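PDB 3QIT: polyketide synthase from Lyngbya majuscula 19L, which probably releases the finished chain in curacin A biosynthesis, its thioesterase domain coupling thioester hydrolysis to decarboxylation and sulfate loss that leave a terminal alkene. Local coordinates for residues F62-Y76 against G195-T207. Sequence-based numbering, arbitrary orientation. Where two conformers were deposited one is given.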
ATOM      1  N   PHE B  62       8.075  -7.592  -7.376  1.00 12.65           N
ATOM      2  CA  PHE B  62       7.286  -6.837  -8.376  1.00 11.02           C
ATOM      3  C   PHE B  62       8.020  -5.563  -8.768  1.00 13.36           C
ATOM      4  O   PHE B  62       8.700  -4.941  -7.939  1.00 14.27           O
ATOM      5  CB  PHE B  62       5.888  -6.478  -7.863  1.00 12.85           C
ATOM      6  CG  PHE B  62       4.910  -7.647  -7.859  1.00 12.19           C
ATOM      7  CD1 PHE B  62       4.698  -8.414  -9.005  1.00 15.25           C
ATOM      8  CD2 PHE B  62       4.196  -7.938  -6.713  1.00 13.00           C
ATOM      9  CE1 PHE B  62       3.771  -9.521  -8.976  1.00 13.33           C
ATOM     10  CE2 PHE B  62       3.277  -9.001  -6.678  1.00 14.42           C
ATOM     11  CZ  PHE B  62       3.070  -9.793  -7.812  1.00 18.59           C
ATOM     12  N   GLY B  63       7.930  -5.219 -10.049  1.00 13.16           N
ATOM     13  CA  GLY B  63       8.664  -4.082 -10.599  1.00 16.66           C
ATOM     14  C   GLY B  63      10.143  -4.313 -10.896  1.00 14.96           C
ATOM     15  O   GLY B  63      10.807  -3.420 -11.406  1.00 15.96           O
ATOM     16  N   HIS B  64      10.659  -5.502 -10.574  1.00 12.46           N
ATOM     17  CA  HIS B  64      12.085  -5.818 -10.745  1.00 12.79           C
ATOM     18  C   HIS B  64      12.207  -6.981 -11.716  1.00 15.10           C
ATOM     19  O   HIS B  64      11.277  -7.774 -11.871  1.00 13.71           O
ATOM     20  CB  HIS B  64      12.695  -6.299  -9.420  1.00 11.48           C
ATOM     21  CG  HIS B  64      12.783  -5.236  -8.361  1.00 11.50           C
ATOM     22  ND1 HIS B  64      11.683  -4.745  -7.685  1.00 13.90           N
ATOM     23  CD2 HIS B  64      13.858  -4.599  -7.844  1.00 14.94           C
ATOM     24  CE1 HIS B  64      12.076  -3.844  -6.798  1.00 16.33           C
ATOM     25  NE2 HIS B  64      13.392  -3.724  -6.884  1.00 16.48           N
ATOM     26  N   GLY B  65      13.351  -7.081 -12.378  1.00 13.56           N
ATOM     27  CA  GLY B  65      13.670  -8.268 -13.198  1.00 14.35           C
ATOM     28  C   GLY B  65      12.614  -8.500 -14.260  1.00 14.80           C
ATOM     29  O   GLY B  65      12.258  -7.578 -14.989  1.00 16.47           O
ATOM     30  N   ARG B  66      12.062  -9.707 -14.295  1.00 13.66           N
ATOM     31  CA  ARG B  66      10.966 -10.042 -15.221  1.00 14.79           C
ATOM     32  C   ARG B  66       9.576 -10.143 -14.592  1.00 17.68           C
ATOM     33  O   ARG B  66       8.611 -10.520 -15.272  1.00 15.52           O
ATOM     34  CB  ARG B  66      11.312 -11.354 -15.968  1.00 15.83           C
ATOM     35  CG  ARG B  66      12.546 -11.268 -16.873  1.00 20.69           C
ATOM     36  CD  ARG B  66      12.229 -10.513 -18.163  1.00 19.10           C
ATOM     37  NE  ARG B  66      13.420 -10.197 -18.955  1.00 18.60           N
ATOM     38  CZ  ARG B  66      13.991 -11.007 -19.846  1.00 18.82           C
ATOM     39  NH1 ARG B  66      13.521 -12.239 -20.054  1.00 17.82           N
ATOM     40  NH2 ARG B  66      15.031 -10.580 -20.541  1.00 15.89           N
ATOM     41  N   SER B  67       9.439  -9.769 -13.309  1.00 15.56           N
ATOM     42  CA  SER B  67       8.111  -9.725 -12.713  1.00 14.05           C
ATOM     43  C   SER B  67       7.323  -8.500 -13.215  1.00 14.19           C
ATOM     44  O   SER B  67       7.916  -7.511 -13.668  1.00 16.51           O
ATOM     45  CB  SER B  67       8.154  -9.701 -11.177  1.00 11.32           C
ATOM     46  OG  SER B  67       8.482 -10.981 -10.675  1.00 12.42           O
ATOM     47  N   SER B  68       5.995  -8.589 -13.146  1.00 14.83           N
ATOM     48  CA  SER B  68       5.125  -7.473 -13.572  1.00 17.08           C
ATOM     49  C   SER B  68       5.457  -6.168 -12.900  1.00 16.01           C
ATOM     50  O   SER B  68       5.869  -6.132 -11.733  1.00 16.54           O
ATOM     51  CB  SER B  68       3.656  -7.773 -13.228  1.00 19.53           C
ATOM     52  OG  SER B  68       3.245  -8.892 -13.921  1.00 22.28           O
ATOM     53  N   HIS B  69       5.223  -5.080 -13.637  1.00 14.70           N
ATOM     54  CA  HIS B  69       5.182  -3.753 -13.005  1.00 16.25           C
ATOM     55  C   HIS B  69       3.771  -3.553 -12.467  1.00 18.46           C
ATOM     56  O   HIS B  69       2.781  -3.985 -13.104  1.00 19.73           O
ATOM     57  CB  HIS B  69       5.496  -2.662 -14.023  1.00 17.15           C
ATOM     58  CG  HIS B  69       6.887  -2.729 -14.576  1.00 18.99           C
ATOM     59  ND1 HIS B  69       7.430  -1.727 -15.353  1.00 19.70           N
ATOM     60  CD2 HIS B  69       7.844  -3.680 -14.457  1.00 18.52           C
ATOM     61  CE1 HIS B  69       8.663  -2.064 -15.692  1.00 17.33           C
ATOM     62  NE2 HIS B  69       8.933  -3.249 -15.172  1.00 19.38           N
ATOM     63  N   LEU B  70       3.677  -2.873 -11.322  1.00 16.77           N
ATOM     64  CA  LEU B  70       2.381  -2.591 -10.720  1.00 16.49           C
ATOM     65  C   LEU B  70       1.841  -1.296 -11.311  1.00 16.47           C
ATOM     66  O   LEU B  70       2.444  -0.228 -11.144  1.00 20.42           O
ATOM     67  CB  LEU B  70       2.477  -2.548  -9.185  1.00 15.13           C
ATOM     68  CG  LEU B  70       3.139  -3.812  -8.579  1.00 15.04           C
ATOM     69  CD1 LEU B  70       3.187  -3.733  -7.053  1.00 18.86           C
ATOM     70  CD2 LEU B  70       2.358  -5.068  -9.021  1.00 16.58           C
ATOM     71  N   GLU B  71       0.702  -1.402 -12.006  1.00 15.20           N
ATOM     72  CA  GLU B  71       0.181  -0.272 -12.788  1.00 18.21           C
ATOM     73  C   GLU B  71      -0.284   0.860 -11.905  1.00 19.65           C
ATOM     74  O   GLU B  71      -0.325   2.015 -12.322  1.00 23.70           O
ATOM     75  CB  GLU B  71      -0.993  -0.686 -13.663  1.00 21.86           C
ATOM     76  CG  GLU B  71      -0.645  -1.543 -14.863  1.00 31.43           C
ATOM     77  CD  GLU B  71      -1.857  -1.713 -15.761  1.00 35.82           C
ATOM     78  OE1 GLU B  71      -2.557  -2.726 -15.612  1.00 41.07           O
ATOM     79  OE2 GLU B  71      -2.133  -0.805 -16.570  1.00 41.57           O
ATOM     80  N   MET B  72      -0.646   0.534 -10.682  1.00 15.78           N
ATOM     81  CA  MET B  72      -0.921   1.610  -9.729  1.00 22.20           C
ATOM     82  C   MET B  72       0.233   1.754  -8.749  1.00 17.45           C
ATOM     83  O   MET B  72       0.489   0.854  -7.942  1.00 17.19           O
ATOM     84  CB  MET B  72      -2.206   1.391  -8.987  1.00 23.09           C
ATOM     85  CG  MET B  72      -2.613   2.697  -8.255  1.00 31.38           C
ATOM     86  SD  MET B  72      -4.311   2.667  -7.918  1.00 29.19           S
ATOM     87  CE  MET B  72      -4.402   1.151  -6.977  1.00 28.27           C
ATOM     88  N   VAL B  73       0.892   2.908  -8.811  1.00 17.51           N
ATOM     89  CA  VAL B  73       2.161   3.162  -8.076  1.00 18.14           C
ATOM     90  C   VAL B  73       2.068   2.932  -6.570  1.00 14.00           C
ATOM     91  O   VAL B  73       3.044   2.513  -5.942  1.00 15.80           O
ATOM     92  CB  VAL B  73       2.634   4.640  -8.281  1.00 29.34           C
ATOM     93  CG1 VAL B  73       3.945   4.889  -7.521  1.00 35.68           C
ATOM     94  CG2 VAL B  73       2.817   4.945  -9.742  1.00 33.96           C
ATOM     95  N   THR B  74       0.902   3.227  -5.998  1.00 17.14           N
ATOM     96  CA  THR B  74       0.680   3.057  -4.559  1.00 17.03           C
ATOM     97  C   THR B  74       0.692   1.598  -4.113  1.00 20.44           C
ATOM     98  O   THR B  74       0.710   1.300  -2.917  1.00 26.02           O
ATOM     99  CB  THR B  74      -0.629   3.716  -4.087  1.00 18.64           C
ATOM    100  OG1 THR B  74      -1.729   3.228  -4.861  1.00 17.98           O
ATOM    101  CG2 THR B  74      -0.535   5.220  -4.197  1.00 20.80           C
ATOM    102  N   SER B  75       0.702   0.702  -5.088  1.00 16.74           N
ATOM    103  CA  SER B  75       0.773  -0.747  -4.841  1.00 20.02           C
ATOM    104  C   SER B  75       2.159  -1.167  -4.374  1.00 20.62           C
ATOM    105  O   SER B  75       2.306  -2.230  -3.756  1.00 21.18           O
ATOM    106  CB  SER B  75       0.365  -1.538  -6.096  1.00 16.99           C
ATOM    107  OG  SER B  75      -0.995  -1.266  -6.448  1.00 20.29           O
ATOM    108  N   TYR B  76       3.179  -0.365  -4.686  1.00 18.12           N
ATOM    109  CA  TYR B  76       4.547  -0.674  -4.243  1.00 20.20           C
ATOM    110  C   TYR B  76       4.694  -0.310  -2.772  1.00 25.56           C
ATOM    111  O   TYR B  76       4.700   0.877  -2.392  1.00 28.69           O
ATOM    112  CB  TYR B  76       5.584   0.085  -5.084  1.00 19.85           C
ATOM    113  CG  TYR B  76       5.742  -0.429  -6.496  1.00 14.67           C
ATOM    114  CD1 TYR B  76       6.304  -1.679  -6.746  1.00 14.65           C
ATOM    115  CD2 TYR B  76       5.332   0.337  -7.586  1.00 13.74           C
ATOM    116  CE1 TYR B  76       6.457  -2.148  -8.048  1.00 16.18           C
ATOM    117  CE2 TYR B  76       5.463  -0.130  -8.905  1.00 14.21           C
ATOM    118  CZ  TYR B  76       6.010  -1.367  -9.122  1.00 14.63           C
ATOM    119  OH  TYR B  76       6.161  -1.771 -10.431  1.00 15.72           O
ATOM    120  N   GLY B 195      15.626   4.765 -29.404  1.00 34.63           N
ATOM    121  CA  GLY B 195      16.899   4.686 -30.109  1.00 35.55           C
ATOM    122  C   GLY B 195      18.056   3.949 -29.455  1.00 36.92           C
ATOM    123  O   GLY B 195      19.071   3.696 -30.095  1.00 38.93           O
ATOM    124  N   GLY B 196      17.923   3.614 -28.175  1.00 29.51           N
ATOM    125  CA  GLY B 196      18.937   2.825 -27.487  1.00 26.42           C
ATOM    126  C   GLY B 196      18.248   1.777 -26.639  1.00 23.80           C
ATOM    127  O   GLY B 196      17.273   1.161 -27.080  1.00 26.29           O
ATOM    128  N   VAL B 197      18.729   1.584 -25.413  1.00 23.55           N
ATOM    129  CA  VAL B 197      18.076   0.636 -24.491  1.00 19.23           C
ATOM    130  C   VAL B 197      17.912   1.295 -23.130  1.00 18.12           C
ATOM    131  O   VAL B 197      18.691   2.162 -22.764  1.00 21.18           O
ATOM    132  CB  VAL B 197      18.837  -0.709 -24.341  1.00 20.87           C
ATOM    133  CG1 VAL B 197      18.993  -1.379 -25.706  1.00 26.56           C
ATOM    134  CG2 VAL B 197      20.216  -0.514 -23.662  1.00 20.97           C
ATOM    135  N   ARG B 198      16.886   0.881 -22.409  1.00 17.29           N
ATOM    136  CA  ARG B 198      16.630   1.412 -21.076  1.00 18.64           C
ATOM    137  C   ARG B 198      16.462   0.245 -20.127  1.00 20.89           C
ATOM    138  O   ARG B 198      16.225  -0.900 -20.565  1.00 18.03           O
ATOM    139  CB  ARG B 198      15.370   2.258 -21.072  1.00 18.61           C
ATOM    140  CG  ARG B 198      14.086   1.470 -21.320  1.00 18.36           C
ATOM    141  CD  ARG B 198      12.838   2.368 -21.224  1.00 25.53           C
ATOM    142  NE  ARG B 198      11.620   1.601 -21.490  1.00 24.19           N
ATOM    143  CZ  ARG B 198      10.379   2.096 -21.486  1.00 32.14           C
ATOM    144  NH1 ARG B 198      10.156   3.376 -21.209  1.00 32.90           N
ATOM    145  NH2 ARG B 198       9.355   1.298 -21.760  1.00 32.73           N
ATOM    146  N   TRP B 199      16.558   0.521 -18.826  1.00 17.54           N
ATOM    147  CA  TRP B 199      16.216  -0.491 -17.843  1.00 14.90           C
ATOM    148  C   TRP B 199      14.775  -0.948 -17.998  1.00 16.65           C
ATOM    149  O   TRP B 199      13.903  -0.150 -18.320  1.00 18.32           O
ATOM    150  CB  TRP B 199      16.377   0.029 -16.417  1.00 14.91           C
ATOM    151  CG  TRP B 199      17.776   0.497 -16.053  1.00 13.57           C
ATOM    152  CD1 TRP B 199      18.113   1.732 -15.598  1.00 17.18           C
ATOM    153  CD2 TRP B 199      18.988  -0.279 -16.063  1.00 16.69           C
ATOM    154  NE1 TRP B 199      19.457   1.779 -15.295  1.00 16.19           N
ATOM    155  CE2 TRP B 199      20.028   0.569 -15.613  1.00 17.23           C
ATOM    156  CE3 TRP B 199      19.301  -1.613 -16.419  1.00 17.39           C
ATOM    157  CZ2 TRP B 199      21.357   0.139 -15.496  1.00 15.20           C
ATOM    158  CZ3 TRP B 199      20.626  -2.045 -16.302  1.00 17.79           C
ATOM    159  CH2 TRP B 199      21.642  -1.161 -15.854  1.00 14.04           C
ATOM    160  N   SER B 200      14.529  -2.234 -17.769  1.00 12.63           N
ATOM    161  CA  SER B 200      13.181  -2.765 -17.952  1.00 14.30           C
ATOM    162  C   SER B 200      12.452  -3.006 -16.618  1.00 18.32           C
ATOM    163  O   SER B 200      11.289  -3.414 -16.603  1.00 19.41           O
ATOM    164  CB  SER B 200      13.234  -4.031 -18.813  1.00 21.21           C
ATOM    165  OG  SER B 200      13.976  -5.014 -18.139  1.00 23.61           O
ATOM    166  N   TRP B 201      13.122  -2.696 -15.517  1.00 16.04           N
ATOM    167  CA  TRP B 201      12.459  -2.603 -14.208  1.00 13.22           C
ATOM    168  C   TRP B 201      11.691  -1.262 -14.109  1.00 14.28           C
ATOM    169  O   TRP B 201      11.846  -0.380 -14.959  1.00 13.81           O
ATOM    170  CB  TRP B 201      13.447  -2.844 -13.058  1.00 13.27           C
ATOM    171  CG  TRP B 201      14.696  -1.990 -13.026  1.00 14.75           C
ATOM    172  CD1 TRP B 201      15.936  -2.313 -13.540  1.00 15.63           C
ATOM    173  CD2 TRP B 201      14.823  -0.678 -12.452  1.00 16.52           C
ATOM    174  NE1 TRP B 201      16.839  -1.286 -13.271  1.00 16.39           N
ATOM    175  CE2 TRP B 201      16.170  -0.276 -12.614  1.00 17.88           C
ATOM    176  CE3 TRP B 201      13.934   0.173 -11.763  1.00 15.56           C
ATOM    177  CZ2 TRP B 201      16.639   0.964 -12.160  1.00 17.30           C
ATOM    178  CZ3 TRP B 201      14.408   1.411 -11.298  1.00 16.37           C
ATOM    179  CH2 TRP B 201      15.749   1.788 -11.510  1.00 18.09           C
ATOM    180  N   ASP B 202      10.836  -1.131 -13.103  1.00 12.56           N
ATOM    181  CA  ASP B 202       9.896   0.009 -13.057  1.00 13.61           C
ATOM    182  C   ASP B 202      10.583   1.251 -12.509  1.00 14.72           C
ATOM    183  O   ASP B 202      10.908   1.289 -11.331  1.00 16.56           O
ATOM    184  CB  ASP B 202       8.699  -0.343 -12.160  1.00 14.98           C
ATOM    185  CG  ASP B 202       7.533   0.619 -12.329  1.00 18.43           C
ATOM    186  OD1 ASP B 202       7.761   1.784 -12.744  1.00 18.51           O
ATOM    187  OD2 ASP B 202       6.381   0.209 -12.041  1.00 16.39           O
ATOM    188  N   ALA B 203      10.742   2.285 -13.341  1.00 17.22           N
ATOM    189  CA  ALA B 203      11.458   3.506 -12.910  1.00 17.31           C
ATOM    190  C   ALA B 203      10.929   4.162 -11.635  1.00 19.59           C
ATOM    191  O   ALA B 203      11.668   4.893 -10.960  1.00 19.17           O
ATOM    192  CB  ALA B 203      11.477   4.539 -14.054  1.00 18.16           C
ATOM    193  N   ILE B 204       9.664   3.930 -11.306  1.00 15.28           N
ATOM    194  CA  ILE B 204       9.099   4.562 -10.097  1.00 18.98           C
ATOM    195  C   ILE B 204       9.752   4.052  -8.799  1.00 18.50           C
ATOM    196  O   ILE B 204       9.744   4.754  -7.785  1.00 21.08           O
ATOM    197  CB  ILE B 204       7.557   4.412 -10.054  1.00 21.76           C
ATOM    198  CG1 ILE B 204       6.929   5.505  -9.176  1.00 26.39           C
ATOM    199  CG2 ILE B 204       7.144   3.013  -9.612  1.00 17.79           C
ATOM    200  CD1 ILE B 204       6.760   6.850  -9.891  1.00 28.01           C
ATOM    201  N   ILE B 205      10.361   2.862  -8.839  1.00 15.22           N
ATOM    202  CA  ILE B 205      10.884   2.209  -7.649  0.50 18.49           C
ATOM    203  C   ILE B 205      12.113   2.913  -7.084  1.00 22.08           C
ATOM    204  O   ILE B 205      12.384   2.845  -5.887  1.00 29.63           O
ATOM    205  CB  ILE B 205      11.205   0.723  -7.930  0.50 19.36           C
ATOM    206  CG1 ILE B 205       9.928  -0.016  -8.315  0.50 23.27           C
ATOM    207  CG2 ILE B 205      11.818   0.062  -6.705  0.50 21.66           C
ATOM    208  CD1 ILE B 205      10.150  -1.412  -8.719  0.50 23.20           C
ATOM    209  N   ARG B 206      12.874   3.546  -7.963  1.00 21.31           N
ATOM    210  CA  ARG B 206      14.058   4.267  -7.503  1.00 34.28           C
ATOM    211  C   ARG B 206      13.637   5.524  -6.723  1.00 38.07           C
ATOM    212  O   ARG B 206      13.412   6.576  -7.320  1.00 42.90           O
ATOM    213  CB  ARG B 206      14.951   4.634  -8.685  1.00 31.09           C
ATOM    214  CG  ARG B 206      16.292   5.171  -8.248  1.00 41.04           C
ATOM    215  CD  ARG B 206      17.306   5.043  -9.349  1.00 40.56           C
ATOM    216  NE  ARG B 206      18.611   4.725  -8.783  1.00 43.00           N
ATOM    217  CZ  ARG B 206      19.586   4.124  -9.454  1.00 41.76           C
ATOM    218  NH1 ARG B 206      20.744   3.871  -8.851  1.00 47.16           N
ATOM    219  NH2 ARG B 206      19.395   3.771 -10.718  1.00 40.28           N
ATOM    220  N   THR B 207      13.514   5.400  -5.402  1.00 44.76           N
ATOM    221  CA  THR B 207      13.052   6.508  -4.554  1.00 50.50           C
ATOM    222  C   THR B 207      13.003   6.148  -3.063  1.00 55.90           C
ATOM    223  O   THR B 207      12.496   5.091  -2.670  1.00 57.78           O
ATOM    224  CB  THR B 207      11.665   7.032  -5.015  1.00 53.06           C
ATOM    225  OG1 THR B 207      11.338   8.249  -4.329  1.00 51.29           O
ATOM    226  CG2 THR B 207      10.585   5.984  -4.778  1.00 51.33           C
TER
HETATM  227  O   HOH W   1      12.844  -7.314 -17.697  1.00 21.56           O
HETATM  228  O   HOH W   2       3.952   1.136 -12.824  1.00 27.53           O
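Tyr76 meets Asp202 through a short hydrogen bond, OH donating to OD2 at 2.6 Å on the anti side of the carboxylate, whose plane stands 79° from the ring. The same phenol oxygen accepts from the backbone N of Leu70; a phenol suits this place because, donor and acceptor in one, it ties the 62-76 loop to itself and to Asp202 of 195-207. OD2 also accepts a hydrogen bond from a water that donates to Leu70 O as well. The course of the backbone sets Asp202 CB over the centre of the His69 ring, 3.8 Å from the centroid; chi1 (-166°) then swings the carboxylate to Tyr76, its plane stacked 17° from that of the imidazole. At its edge that ring gives a weak, bent bond from NE2 to Ser200 O. Over one face of it lies Asp202 N, which donates to Gly63 O at 2.8 Å. Gly63 suits its place by its positive phi. Ile205 sets CG1 over one face of Tyr76, while Leu70 CD1 packs on the opposite face; Ile204 CG1 presses tightly on Val73 CG1 at 3.5 Å. A phenylalanine in place of Tyr76 would probably leave Leu70 N without its acceptor and Asp202 OD2 without its short donor. Further out, Asp202 OD1 accepts from Ile204 N in an Asx turn, fixing the carboxylate, and His64 ND1 donates to Phe62 O while its NE2 hydrogen-bonds Leu36 N. The contact thus joins a loop following strand 55-59 of the alpha/beta hydrolase core to the segment leaving strand 196-199, in the part between strands 120-126 and 234-239 that, as in related hydrolases, probably forms the lid. Its chemistry implies a carboxylate suited to serving phenol, water and backbone amide together, and likely to stay ionised.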